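Local coordinates for protein Afp2 (Serratia entomophila, PDB 6RBN) that probably forms part of the contractile sheath that surrounds the tube of the anti-feeding prophage, a phage-tail-like injection system, at residues T114-T117 with T118-Q122; A91-V94 with A95-D99. All coordinates share one frame; numbering follows the deposited sequence.

Contact 1 (T114-T117 with T118-Q122); sequences TAFT and TVVGQ
Phe116 and Val120 come together through their first torsions: in Phe116 the ring swings opposite the backbone N (chi1 177°), while in Val120 a chi1 of 169° turns CG2 back along the helix, on the side of its own N. The Val120 methyl CG2 therefore sits over one face of the Phe116 ring, displaced from the middle toward the CZ end. It lies 4.0 Å from the ring centroid, a CH-pi contact, and CZ is the nearest ring atom, 3.8 Å from Val120 CG2. The same pair is joined through the backbone, where Val120 N donates to Phe116 O at 3.2 Å.

Both residues belong to helix 112-122, the helix of the beta-alpha-beta unit that runs from strand 102-105 to strand 127-129 in the subtilisin-like domain of the sheath protein. The Phe116 ring points into the protein, packing edge-to-face with Phe130, and Phe155 touches Phe116 and Val120 alike. On another flank of the helix, Val119 CG2 passes 3.3 Å from Phe116 O.

The helix treats its threonines differently. Thr118 OG1 stands beside its own N and donates to Thr114 O one turn back, 3.1 Å away and in the carbonyl plane. The hydroxyl is thus folded onto the backbone of the preceding turn, a common way for a threonine within a helix to satisfy its side chain. Thr117 is instead linked to the next turn through the main chain: Gly121 N reaches Thr117 O in a weak bond of 3.5 Å.

Contact 2 (A91-V94 with A95-D99); sequences ADAV and AQYDD
Ala95, Ala93 and Val94 carry this contact in the last turns of helix 90-97, where each residue meets those three and four positions on. The methyl of Ala95 lies against the carbonyls of the previous turn: Ala95 CB is 3.8 Å from Ala91 O and about as far from Asp92 O. Beyond it, Tyr124 packs on Ala95 and Val94, and Thr307 of the neighbouring Afp3 chain packs on Ala95 as well.

Ala93 meets Tyr97 with both its methyl and its carbonyl. Tyr97 N donates to Ala93 O at 3.2 Å, and Gln96 N makes a weak second bond to the same oxygen at 3.5 Å. A chi1 of -74° keeps the tyrosine ring beside its own N and close to Ala93. An edge of the ring is turned to that residue, with Ala93 CA in the ring plane and Tyr97 CD2 4.2 Å from Ala93 CB. On the neighbouring track, Gln96 lays CG 3.3 Å from Asp92 O before its extended chain runs on.

Val94 directs its side chain mainly away from the following residues, although its CB still touches Ala95 N. Like Ala93 it packs on Leu31 of strand 30-34, while Ile46 of strand 46-49 touches both Ala93 and Tyr97, so this flank of the helix rests on the central sheet. Asp98 is the first residue past the helix to leave helical geometry, with phi positive at 68°.

Sharing one carbonyl between two donors, one of them weak, points to a helix that is loosening toward its end. Carbonyls there can turn to other partners: Gln96 O accepts a hydrogen bond from Arg305 of the Afp3 chain, whose positive charge would probably suit the partial negative charge of a helix C-terminus.

How the contacts relate
Contact 2 comes first along the chain and closes before contact 1 opens, with strand 102-105 between their helices. Both lie in the subtilisin-like domain, their centres 12 Å apart and on the same side of the chain's centre. Helices 90-97 and 112-122 flank the mixed sheet in succession and pack directly on each other: Val119 CG1 is 3.8 Å from Ala91 CA, and the methyls of Ala115 and Ala91 meet. The meeting involves alanines on both helices, consistent with their close approach. Both helices also reach Afp3 near their C-terminal ends, contact 2 more extensively, consistent with a role for this region in joining sheath subunits.

Contact 1 (T114-T117 with T118-Q122)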
ATOM      1  N   THR C 114     -85.072 -44.140 -24.403  1.00 84.57           N
ATOM      2  CA  THR C 114     -85.322 -42.718 -24.207  1.00 84.57           C
ATOM      3  C   THR C 114     -84.506 -42.130 -23.066  1.00 84.57           C
ATOM      4  O   THR C 114     -84.377 -40.906 -22.987  1.00 84.57           O
ATOM      5  CB  THR C 114     -86.812 -42.458 -23.966  1.00 84.57           C
ATOM      6  OG1 THR C 114     -87.042 -41.048 -23.888  1.00 84.57           O
ATOM      7  CG2 THR C 114     -87.278 -43.114 -22.684  1.00 84.57           C
ATOM      8  N   ALA C 115     -83.952 -42.964 -22.191  1.00 82.16           N
ATOM      9  CA  ALA C 115     -83.028 -42.507 -21.166  1.00 82.16           C
ATOM     10  C   ALA C 115     -81.574 -42.692 -21.569  1.00 82.16           C
ATOM     11  O   ALA C 115     -80.692 -42.107 -20.936  1.00 82.16           O
ATOM     12  CB  ALA C 115     -83.293 -43.234 -19.847  1.00 82.16           C
ATOM     13  N   PHE C 116     -81.310 -43.508 -22.589  1.00 78.49           N
ATOM     14  CA  PHE C 116     -79.990 -43.540 -23.204  1.00 78.49           C
ATOM     15  C   PHE C 116     -79.679 -42.217 -23.889  1.00 78.49           C
ATOM     16  O   PHE C 116     -78.606 -41.643 -23.688  1.00 78.49           O
ATOM     17  CB  PHE C 116     -79.916 -44.691 -24.204  1.00 78.49           C
ATOM     18  CG  PHE C 116     -78.631 -44.763 -24.950  1.00 78.49           C
ATOM     19  CD1 PHE C 116     -77.493 -45.244 -24.339  1.00 78.49           C
ATOM     20  CD2 PHE C 116     -78.563 -44.361 -26.271  1.00 78.49           C
ATOM     21  CE1 PHE C 116     -76.312 -45.313 -25.030  1.00 78.49           C
ATOM     22  CE2 PHE C 116     -77.385 -44.430 -26.959  1.00 78.49           C
ATOM     23  CZ  PHE C 116     -76.261 -44.904 -26.342  1.00 78.49           C
ATOM     24  N   THR C 117     -80.615 -41.712 -24.691  1.00 80.35           N
ATOM     25  CA  THR C 117     -80.401 -40.472 -25.426  1.00 80.35           C
ATOM     26  C   THR C 117     -80.407 -39.238 -24.530  1.00 80.35           C
ATOM     27  O   THR C 117     -80.011 -38.163 -24.991  1.00 80.35           O
ATOM     28  CB  THR C 117     -81.458 -40.327 -26.519  1.00 80.35           C
ATOM     29  OG1 THR C 117     -81.178 -39.163 -27.305  1.00 80.35           O
ATOM     30  CG2 THR C 117     -82.843 -40.205 -25.915  1.00 80.35           C
ATOM     31  N   THR C 118     -80.849 -39.363 -23.279  1.00 80.38           N
ATOM     32  CA  THR C 118     -80.731 -38.257 -22.335  1.00 80.38           C
ATOM     33  C   THR C 118     -79.288 -38.077 -21.885  1.00 80.38           C
ATOM     34  O   THR C 118     -78.735 -36.975 -21.971  1.00 80.38           O
ATOM     35  CB  THR C 118     -81.642 -38.497 -21.133  1.00 80.38           C
ATOM     36  OG1 THR C 118     -83.003 -38.567 -21.573  1.00 80.38           O
ATOM     37  CG2 THR C 118     -81.501 -37.378 -20.124  1.00 80.38           C
ATOM     38  N   VAL C 119     -78.654 -39.154 -21.417  1.00 78.74           N
ATOM     39  CA  VAL C 119     -77.300 -39.046 -20.885  1.00 78.74           C
ATOM     40  C   VAL C 119     -76.252 -38.891 -21.978  1.00 78.74           C
ATOM     41  O   VAL C 119     -75.124 -38.481 -21.684  1.00 78.74           O
ATOM     42  CB  VAL C 119     -76.957 -40.256 -20.000  1.00 78.74           C
ATOM     43  CG1 VAL C 119     -77.915 -40.339 -18.832  1.00 78.74           C
ATOM     44  CG2 VAL C 119     -76.988 -41.536 -20.798  1.00 78.74           C
ATOM     45  N   VAL C 120     -76.584 -39.205 -23.230  1.00 77.40           N
ATOM     46  CA  VAL C 120     -75.654 -38.957 -24.326  1.00 77.40           C
ATOM     47  C   VAL C 120     -75.629 -37.478 -24.684  1.00 77.40           C
ATOM     48  O   VAL C 120     -74.557 -36.892 -24.868  1.00 77.40           O
ATOM     49  CB  VAL C 120     -76.017 -39.843 -25.531  1.00 77.40           C
ATOM     50  CG1 VAL C 120     -75.250 -39.430 -26.769  1.00 77.40           C
ATOM     51  CG2 VAL C 120     -75.702 -41.284 -25.215  1.00 77.40           C
ATOM     52  N   GLY C 121     -76.803 -36.845 -24.759  1.00 78.17           N
ATOM     53  CA  GLY C 121     -76.859 -35.415 -25.010  1.00 78.17           C
ATOM     54  C   GLY C 121     -76.304 -34.583 -23.872  1.00 78.17           C
ATOM     55  O   GLY C 121     -75.858 -33.454 -24.086  1.00 78.17           O
ATOM     56  N   GLN C 122     -76.322 -35.124 -22.656  1.00 77.92           N
ATOM     57  CA  GLN C 122     -75.638 -34.499 -21.535  1.00 77.92           C
ATOM     58  C   GLN C 122     -74.139 -34.776 -21.542  1.00 77.92           C
ATOM     59  O   GLN C 122     -73.378 -33.994 -20.964  1.00 77.92           O
ATOM     60  CB  GLN C 122     -76.268 -34.972 -20.227  1.00 77.92           C
ATOM     61  CG  GLN C 122     -77.683 -34.459 -20.039  1.00 77.92           C
ATOM     62  CD  GLN C 122     -78.376 -35.051 -18.833  1.00 77.92           C
ATOM     63  OE1 GLN C 122     -77.843 -35.931 -18.165  1.00 77.92           O
ATOM     64  NE2 GLN C 122     -79.577 -34.568 -18.547  1.00 77.92           N
TER

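Contact 2 (A91-V94 with A95-D99)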
ATOM      1  N   ALA C  91     -81.041 -42.907 -16.050  1.00 85.23           N
ATOM      2  CA  ALA C  91     -80.504 -41.588 -16.353  1.00 85.23           C
ATOM      3  C   ALA C  91     -79.964 -40.899 -15.113  1.00 85.23           C
ATOM      4  O   ALA C  91     -79.103 -40.023 -15.230  1.00 85.23           O
ATOM      5  CB  ALA C  91     -81.576 -40.716 -17.007  1.00 85.23           C
ATOM      6  N   ASP C  92     -80.451 -41.275 -13.932  1.00 86.85           N
ATOM      7  CA  ASP C  92     -79.945 -40.696 -12.697  1.00 86.85           C
ATOM      8  C   ASP C  92     -78.684 -41.403 -12.225  1.00 86.85           C
ATOM      9  O   ASP C  92     -77.763 -40.753 -11.722  1.00 86.85           O
ATOM     10  CB  ASP C  92     -81.014 -40.762 -11.611  1.00 86.85           C
ATOM     11  CG  ASP C  92     -82.198 -39.873 -11.909  1.00 86.85           C
ATOM     12  OD1 ASP C  92     -82.006 -38.838 -12.581  1.00 86.85           O
ATOM     13  OD2 ASP C  92     -83.318 -40.210 -11.476  1.00 86.85           O
ATOM     14  N   ALA C  93     -78.624 -42.727 -12.385  1.00 82.10           N
ATOM     15  CA  ALA C  93     -77.513 -43.501 -11.842  1.00 82.10           C
ATOM     16  C   ALA C  93     -76.221 -43.244 -12.604  1.00 82.10           C
ATOM     17  O   ALA C  93     -75.132 -43.334 -12.026  1.00 82.10           O
ATOM     18  CB  ALA C  93     -77.851 -44.987 -11.866  1.00 82.10           C
ATOM     19  N   VAL C  94     -76.318 -42.940 -13.898  1.00 79.17           N
ATOM     20  CA  VAL C  94     -75.134 -42.573 -14.664  1.00 79.17           C
ATOM     21  C   VAL C  94     -74.604 -41.223 -14.201  1.00 79.17           C
ATOM     22  O   VAL C  94     -73.392 -41.024 -14.063  1.00 79.17           O
ATOM     23  CB  VAL C  94     -75.458 -42.589 -16.168  1.00 79.17           C
ATOM     24  CG1 VAL C  94     -74.299 -42.074 -16.989  1.00 79.17           C
ATOM     25  CG2 VAL C  94     -75.796 -43.994 -16.607  1.00 79.17           C
ATOM     26  N   ALA C  95     -75.504 -40.295 -13.895  1.00 80.95           N
ATOM     27  CA  ALA C  95     -75.109 -38.965 -13.462  1.00 80.95           C
ATOM     28  C   ALA C  95     -74.644 -38.912 -12.011  1.00 80.95           C
ATOM     29  O   ALA C  95     -74.050 -37.906 -11.613  1.00 80.95           O
ATOM     30  CB  ALA C  95     -76.267 -37.992 -13.669  1.00 80.95           C
ATOM     31  N   GLN C  96     -74.880 -39.953 -11.218  1.00 81.55           N
ATOM     32  CA  GLN C  96     -74.517 -39.944  -9.805  1.00 81.55           C
ATOM     33  C   GLN C  96     -73.286 -40.765  -9.467  1.00 81.55           C
ATOM     34  O   GLN C  96     -72.522 -40.372  -8.587  1.00 81.55           O
ATOM     35  CB  GLN C  96     -75.677 -40.449  -8.947  1.00 81.55           C
ATOM     36  CG  GLN C  96     -76.853 -39.510  -8.857  1.00 81.55           C
ATOM     37  CD  GLN C  96     -77.980 -40.082  -8.036  1.00 81.55           C
ATOM     38  OE1 GLN C  96     -77.902 -41.211  -7.558  1.00 81.55           O
ATOM     39  NE2 GLN C  96     -79.043 -39.309  -7.874  1.00 81.55           N
ATOM     40  N   TYR C  97     -73.066 -41.901 -10.121  1.00 83.32           N
ATOM     41  CA  TYR C  97     -72.093 -42.866  -9.627  1.00 83.32           C
ATOM     42  C   TYR C  97     -70.745 -42.823 -10.334  1.00 83.32           C
ATOM     43  O   TYR C  97     -69.839 -43.551  -9.916  1.00 83.32           O
ATOM     44  CB  TYR C  97     -72.681 -44.277  -9.687  1.00 83.32           C
ATOM     45  CG  TYR C  97     -73.705 -44.495  -8.604  1.00 83.32           C
ATOM     46  CD1 TYR C  97     -73.316 -44.850  -7.320  1.00 83.32           C
ATOM     47  CD2 TYR C  97     -75.055 -44.301  -8.847  1.00 83.32           C
ATOM     48  CE1 TYR C  97     -74.240 -45.033  -6.317  1.00 83.32           C
ATOM     49  CE2 TYR C  97     -75.990 -44.479  -7.851  1.00 83.32           C
ATOM     50  CZ  TYR C  97     -75.576 -44.845  -6.588  1.00 83.32           C
ATOM     51  OH  TYR C  97     -76.506 -45.025  -5.592  1.00 83.32           O
ATOM     52  N   ASP C  98     -70.609 -42.059 -11.428  1.00 81.95           N
ATOM     53  CA  ASP C  98     -69.332 -41.558 -11.957  1.00 81.95           C
ATOM     54  C   ASP C  98     -68.419 -42.650 -12.527  1.00 81.95           C
ATOM     55  O   ASP C  98     -67.361 -42.359 -13.097  1.00 81.95           O
ATOM     56  CB  ASP C  98     -68.591 -40.780 -10.857  1.00 81.95           C
ATOM     57  CG  ASP C  98     -67.562 -39.804 -11.396  1.00 81.95           C
ATOM     58  OD1 ASP C  98     -67.497 -39.587 -12.623  1.00 81.95           O
ATOM     59  OD2 ASP C  98     -66.790 -39.259 -10.582  1.00 81.95           O
ATOM     60  N   ASP C  99     -68.822 -43.906 -12.419  1.00 80.58           N
ATOM     61  CA  ASP C  99     -67.960 -45.037 -12.692  1.00 80.58           C
ATOM     62  C   ASP C  99     -68.454 -45.847 -13.878  1.00 80.58           C
ATOM     63  O   ASP C  99     -67.725 -46.714 -14.366  1.00 80.58           O
ATOM     64  CB  ASP C  99     -67.888 -45.933 -11.446  1.00 80.58           C
ATOM     65  CG  ASP C  99     -66.644 -46.781 -11.396  1.00 80.58           C
ATOM     66  OD1 ASP C  99     -65.783 -46.650 -12.288  1.00 80.58           O
ATOM     67  OD2 ASP C  99     -66.522 -47.582 -10.447  1.00 80.58           O
TER